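Local coordinates for protein endo-beta-mannanase (Opitutaceae bacterium TAV5, PDB 7BOB) that probably releases mannose from chain ends by hydrolysing beta-1,4-mannosidic linkages, as a homotrimeric exo-beta-1,4-mannosidase of glycoside hydrolase family 5, at residues A[199-203]-A[406-410]; A[401-405]-A[450-454]. All blocks are in the same frame, centred on the assembly; numbering follows the deposited sequence.

Interaction 1: residues A[199-203]-A[406-410]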
loop_
_atom_site.group_PDB
_atom_site.type_symbol
_atom_site.label_atom_id
_atom_site.label_comp_id
_atom_site.label_asym_id
_atom_site.label_seq_id
_atom_site.Cartn_x
_atom_site.Cartn_y
_atom_site.Cartn_z
ATOM N N GLN A 199 10.879 -17.917 -6.060
ATOM C CA GLN A 199 9.965 -18.852 -6.701
ATOM C C GLN A 199 8.932 -19.381 -5.715
ATOM O O GLN A 199 7.799 -19.683 -6.115
ATOM C CB GLN A 199 10.726 -20.041 -7.294
ATOM C CG GLN A 199 11.734 -19.713 -8.371
ATOM C CD GLN A 199 12.548 -20.941 -8.743
ATOM O OE1 GLN A 199 12.150 -21.721 -9.611
ATOM N NE2 GLN A 199 13.660 -21.142 -8.053
ATOM N N VAL A 200 9.311 -19.531 -4.440
ATOM C CA VAL A 200 8.428 -20.090 -3.413
ATOM C C VAL A 200 7.668 -19.001 -2.659
ATOM O O VAL A 200 6.468 -19.129 -2.408
ATOM C CB VAL A 200 9.237 -20.956 -2.425
ATOM C CG1 VAL A 200 8.309 -21.531 -1.364
ATOM C CG2 VAL A 200 9.976 -22.085 -3.157
ATOM N N ILE A 201 8.356 -17.927 -2.259
ATOM C CA ILE A 201 7.790 -16.958 -1.326
ATOM C C ILE A 201 7.155 -15.737 -2.003
ATOM O O ILE A 201 6.556 -14.909 -1.302
ATOM C CB ILE A 201 8.854 -16.497 -0.307
ATOM C CG1 ILE A 201 9.921 -15.641 -1.006
ATOM C CG2 ILE A 201 9.485 -17.731 0.441
ATOM C CD1 ILE A 201 10.702 -14.744 -0.068
ATOM N N ALA A 202 7.288 -15.572 -3.328
ATOM C CA ALA A 202 6.592 -14.484 -4.025
ATOM C C ALA A 202 6.002 -14.993 -5.335
ATOM O O ALA A 202 6.217 -16.143 -5.735
ATOM C CB ALA A 202 7.520 -13.286 -4.274
ATOM N N ASP A 203 5.222 -14.138 -6.002
ATOM C CA ASP A 203 4.771 -14.401 -7.371
ATOM C C ASP A 203 5.446 -13.369 -8.266
ATOM O O ASP A 203 4.954 -12.256 -8.437
ATOM C CB ASP A 203 3.258 -14.357 -7.550
ATOM C CG ASP A 203 2.826 -14.814 -8.956
ATOM O OD1 ASP A 203 3.692 -15.280 -9.742
ATOM O OD2 ASP A 203 1.619 -14.734 -9.267
ATOM N N PRO A 406 1.674 -16.608 -2.678
ATOM C CA PRO A 406 2.928 -17.257 -2.235
ATOM C C PRO A 406 3.442 -16.797 -0.883
ATOM O O PRO A 406 3.852 -17.636 -0.092
ATOM C CB PRO A 406 3.922 -16.909 -3.365
ATOM C CG PRO A 406 3.060 -16.799 -4.598
ATOM C CD PRO A 406 1.668 -16.311 -4.122
ATOM N N ARG A 407 3.489 -15.490 -0.610
ATOM C CA ARG A 407 4.046 -15.053 0.666
ATOM C C ARG A 407 3.224 -15.584 1.837
ATOM O O ARG A 407 3.779 -16.000 2.864
ATOM C CB ARG A 407 4.117 -13.533 0.719
ATOM C CG ARG A 407 5.012 -13.050 1.824
ATOM C CD ARG A 407 5.104 -11.524 1.846
ATOM N NE ARG A 407 5.765 -11.072 3.067
ATOM C CZ ARG A 407 7.075 -11.159 3.300
ATOM N NH1 ARG A 407 7.923 -11.675 2.392
ATOM N NH2 ARG A 407 7.547 -10.728 4.464
ATOM N N GLU A 408 1.900 -15.595 1.689
ATOM C CA GLU A 408 1.026 -16.085 2.749
ATOM C C GLU A 408 1.136 -17.594 2.896
ATOM O O GLU A 408 1.241 -18.117 4.016
ATOM C CB GLU A 408 -0.419 -15.699 2.455
ATOM C CG GLU A 408 -0.729 -14.222 2.711
ATOM C CD GLU A 408 -0.493 -13.818 4.162
ATOM O OE1 GLU A 408 -0.534 -14.698 5.069
ATOM O OE2 GLU A 408 -0.275 -12.611 4.400
ATOM N N THR A 409 1.068 -18.317 1.771
ATOM C CA THR A 409 1.154 -19.767 1.849
ATOM C C THR A 409 2.500 -20.186 2.408
ATOM O O THR A 409 2.575 -21.036 3.308
ATOM C CB THR A 409 0.932 -20.373 0.471
ATOM O OG1 THR A 409 -0.346 -19.958 -0.019
ATOM C CG2 THR A 409 1.030 -21.925 0.502
ATOM N N SER A 410 3.572 -19.559 1.921
ATOM C CA SER A 410 4.908 -20.020 2.278
ATOM C C SER A 410 5.245 -19.713 3.730
ATOM O O SER A 410 6.007 -20.459 4.346
ATOM C CB SER A 410 5.949 -19.405 1.344
ATOM O OG SER A 410 6.141 -18.032 1.615
HETATM O O HOH W 1 7.544 -12.304 -0.471
#

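Interaction 2: residues A[401-405]-A[450-454]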
loop_
_atom_site.group_PDB
_atom_site.type_symbol
_atom_site.label_atom_id
_atom_site.label_comp_id
_atom_site.label_asym_id
_atom_site.label_seq_id
_atom_site.Cartn_x
_atom_site.Cartn_y
_atom_site.Cartn_z
ATOM N N ASN A 401 -7.742 -19.372 -9.089
ATOM C CA ASN A 401 -7.141 -19.491 -7.764
ATOM C C ASN A 401 -8.151 -19.073 -6.691
ATOM O O ASN A 401 -8.695 -17.970 -6.775
ATOM C CB ASN A 401 -5.894 -18.624 -7.697
ATOM C CG ASN A 401 -5.085 -18.826 -6.420
ATOM O OD1 ASN A 401 -5.603 -19.232 -5.360
ATOM N ND2 ASN A 401 -3.797 -18.502 -6.509
ATOM N N PRO A 402 -8.451 -19.909 -5.691
ATOM C CA PRO A 402 -9.396 -19.486 -4.641
ATOM C C PRO A 402 -8.857 -18.419 -3.692
ATOM O O PRO A 402 -9.580 -18.019 -2.778
ATOM C CB PRO A 402 -9.701 -20.791 -3.892
ATOM C CG PRO A 402 -8.548 -21.704 -4.197
ATOM C CD PRO A 402 -8.143 -21.349 -5.611
ATOM N N GLY A 403 -7.626 -17.934 -3.860
ATOM C CA GLY A 403 -7.125 -16.863 -3.010
ATOM C C GLY A 403 -5.736 -17.085 -2.426
ATOM O O GLY A 403 -5.275 -16.271 -1.618
ATOM N N ASN A 404 -5.043 -18.150 -2.832
ATOM C CA ASN A 404 -3.699 -18.397 -2.319
ATOM C C ASN A 404 -2.691 -17.399 -2.892
ATOM O O ASN A 404 -2.746 -17.033 -4.068
ATOM C CB ASN A 404 -3.270 -19.832 -2.628
ATOM C CG ASN A 404 -4.114 -20.859 -1.882
ATOM O OD1 ASN A 404 -4.254 -20.798 -0.653
ATOM N ND2 ASN A 404 -4.698 -21.792 -2.622
ATOM N N GLU A 405 -1.770 -16.946 -2.037
ATOM C CA GLU A 405 -0.702 -16.029 -2.414
ATOM C C GLU A 405 0.612 -16.570 -1.862
ATOM O O GLU A 405 0.677 -16.945 -0.676
ATOM C CB GLU A 405 -0.949 -14.618 -1.887
ATOM C CG GLU A 405 -2.264 -14.096 -2.322
ATOM C CD GLU A 405 -2.432 -12.628 -2.032
ATOM O OE1 GLU A 405 -1.474 -11.993 -1.532
ATOM O OE2 GLU A 405 -3.540 -12.120 -2.310
ATOM N N VAL A 450 -4.620 -23.232 3.811
ATOM C CA VAL A 450 -4.593 -22.722 2.451
ATOM C C VAL A 450 -5.945 -23.013 1.828
ATOM O O VAL A 450 -6.717 -23.856 2.306
ATOM C CB VAL A 450 -3.454 -23.317 1.606
ATOM C CG1 VAL A 450 -2.110 -22.835 2.143
ATOM C CG2 VAL A 450 -3.518 -24.842 1.598
ATOM N N PHE A 451 -6.242 -22.286 0.757
ATOM C CA PHE A 451 -7.553 -22.340 0.134
ATOM C C PHE A 451 -7.592 -23.418 -0.942
ATOM O O PHE A 451 -6.664 -23.534 -1.757
ATOM C CB PHE A 451 -7.902 -20.972 -0.433
ATOM C CG PHE A 451 -7.674 -19.842 0.541
ATOM C CD1 PHE A 451 -8.515 -19.661 1.637
ATOM C CD2 PHE A 451 -6.627 -18.951 0.363
ATOM C CE1 PHE A 451 -8.314 -18.607 2.527
ATOM C CE2 PHE A 451 -6.422 -17.896 1.254
ATOM C CZ PHE A 451 -7.266 -17.728 2.337
ATOM N N THR A 452 -8.669 -24.202 -0.934
ATOM C CA THR A 452 -8.812 -25.423 -1.717
ATOM C C THR A 452 -10.120 -25.385 -2.479
ATOM O O THR A 452 -11.176 -25.141 -1.884
ATOM C CB THR A 452 -8.809 -26.659 -0.813
ATOM O OG1 THR A 452 -9.881 -26.528 0.123
ATOM C CG2 THR A 452 -7.485 -26.821 -0.060
ATOM N N GLY A 453 -10.067 -25.638 -3.782
ATOM C CA GLY A 453 -11.265 -25.617 -4.589
ATOM C C GLY A 453 -12.021 -26.933 -4.531
ATOM O O GLY A 453 -11.648 -27.884 -3.844
ATOM N N LEU A 454 -13.125 -26.967 -5.277
ATOM C CA LEU A 454 -13.998 -28.136 -5.274
ATOM C C LEU A 454 -13.266 -29.396 -5.730
ATOM O O LEU A 454 -13.427 -30.466 -5.129
ATOM C CB LEU A 454 -15.208 -27.866 -6.166
ATOM C CG LEU A 454 -16.080 -29.096 -6.363
ATOM C CD1 LEU A 454 -16.640 -29.503 -5.018
ATOM C CD2 LEU A 454 -17.184 -28.803 -7.360
#

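Interaction 1: residues A[199-203]-A[406-410]
P406 lays its ring against the backbone where helix 198-201 runs out: its CB sits 3.5 Å from V200 O and 3.4 Å from A202 O, and its CG is 3.8 Å from D203 CB. A202 is the first residue to leave helical geometry, so the ring packs against the chain just where it leaves the helix. Next to it the backbones come very close, with the CA atoms of I201 and R407 4.6 Å apart and I201 O 3.2 Å from R407 CA. The carbonyl does not bond directly to the helix; a water lies 2.9 Å from I201 O, donates to it, and accepts from R407 NH1 at 3.0 Å. The two pieces belong to different domains. Helix 198-201 follows strand 191-192 of the eight-stranded parallel sheet, the (β/α)8 barrel expected of family 5, while 406-410 is the first turn of helix 406-422 in the C-terminal domain with the mixed sheet. One turn on from P406, S410 bonds back to P406 O through both N (2.8 Å) and OG (2.9 Å), and its OG packs 3.6 Å from I201 CG2. V200 CG1 reaches S410 CB at 4.2 Å, and barrel helix 258-272 backs V200 and I201 through Y267. D203 takes its charge elsewhere, in a salt bridge to R207.

Interaction 2: residues A[401-405]-A[450-454]
Two hydrogen bonds to one side-chain amide hold these loops together: F451 N donates to N404 OD1 at 2.9 Å, and N404 ND2 donates to F451 O at 2.8 Å. The N404 amide thus grips both polar backbone atoms of F451 much as a neighbouring strand would; its ND2 also donates to H392 O. N401 OD1 accepts from G403 N, an Asx turn, and also from N404 N, extending it to an Asx motif, each at 2.8 Å. At G403 (phi 132°) a CB would jam against P402 O and crowd F451 CD2, so the backbone demands glycine. Both loops lead from parallel strands of the mixed sheet, 385-389 and 444-448, into helices, with E405 and G453 at the N-cap positions. Farther out, P402 CG packs 3.9 Å from F451 CB, G403 C lies 3.5 Å from F451 CD2, and R517 makes a cation-pi contact with the F451 ring while bonding to P402 O. At the end of 450-454, L454 packs on N333 of a second subunit.

Helix 406-422 ties the two contacts together: interaction 2 holds the loop that leads into it, and interaction 1 uses its first turn. Both are largely buried, their centres about 13 Å apart, but interaction 1 lies nearer the middle of the chain, between the two domains, whereas interaction 2 stays within the C-terminal domain, near another subunit. The chemistry differs accordingly. Between 199-203 and 406-410 there is no direct hydrogen bond, only close packing and one bridging water, although Y393, Y394 and R396 bond to 199-203 nearby; within the domain, a paired amide-backbone interaction joins the loops. T409 connects the two, with its CG2 3.7 Å from V450 CG1 and its OG1 3.9 Å from N404 CB.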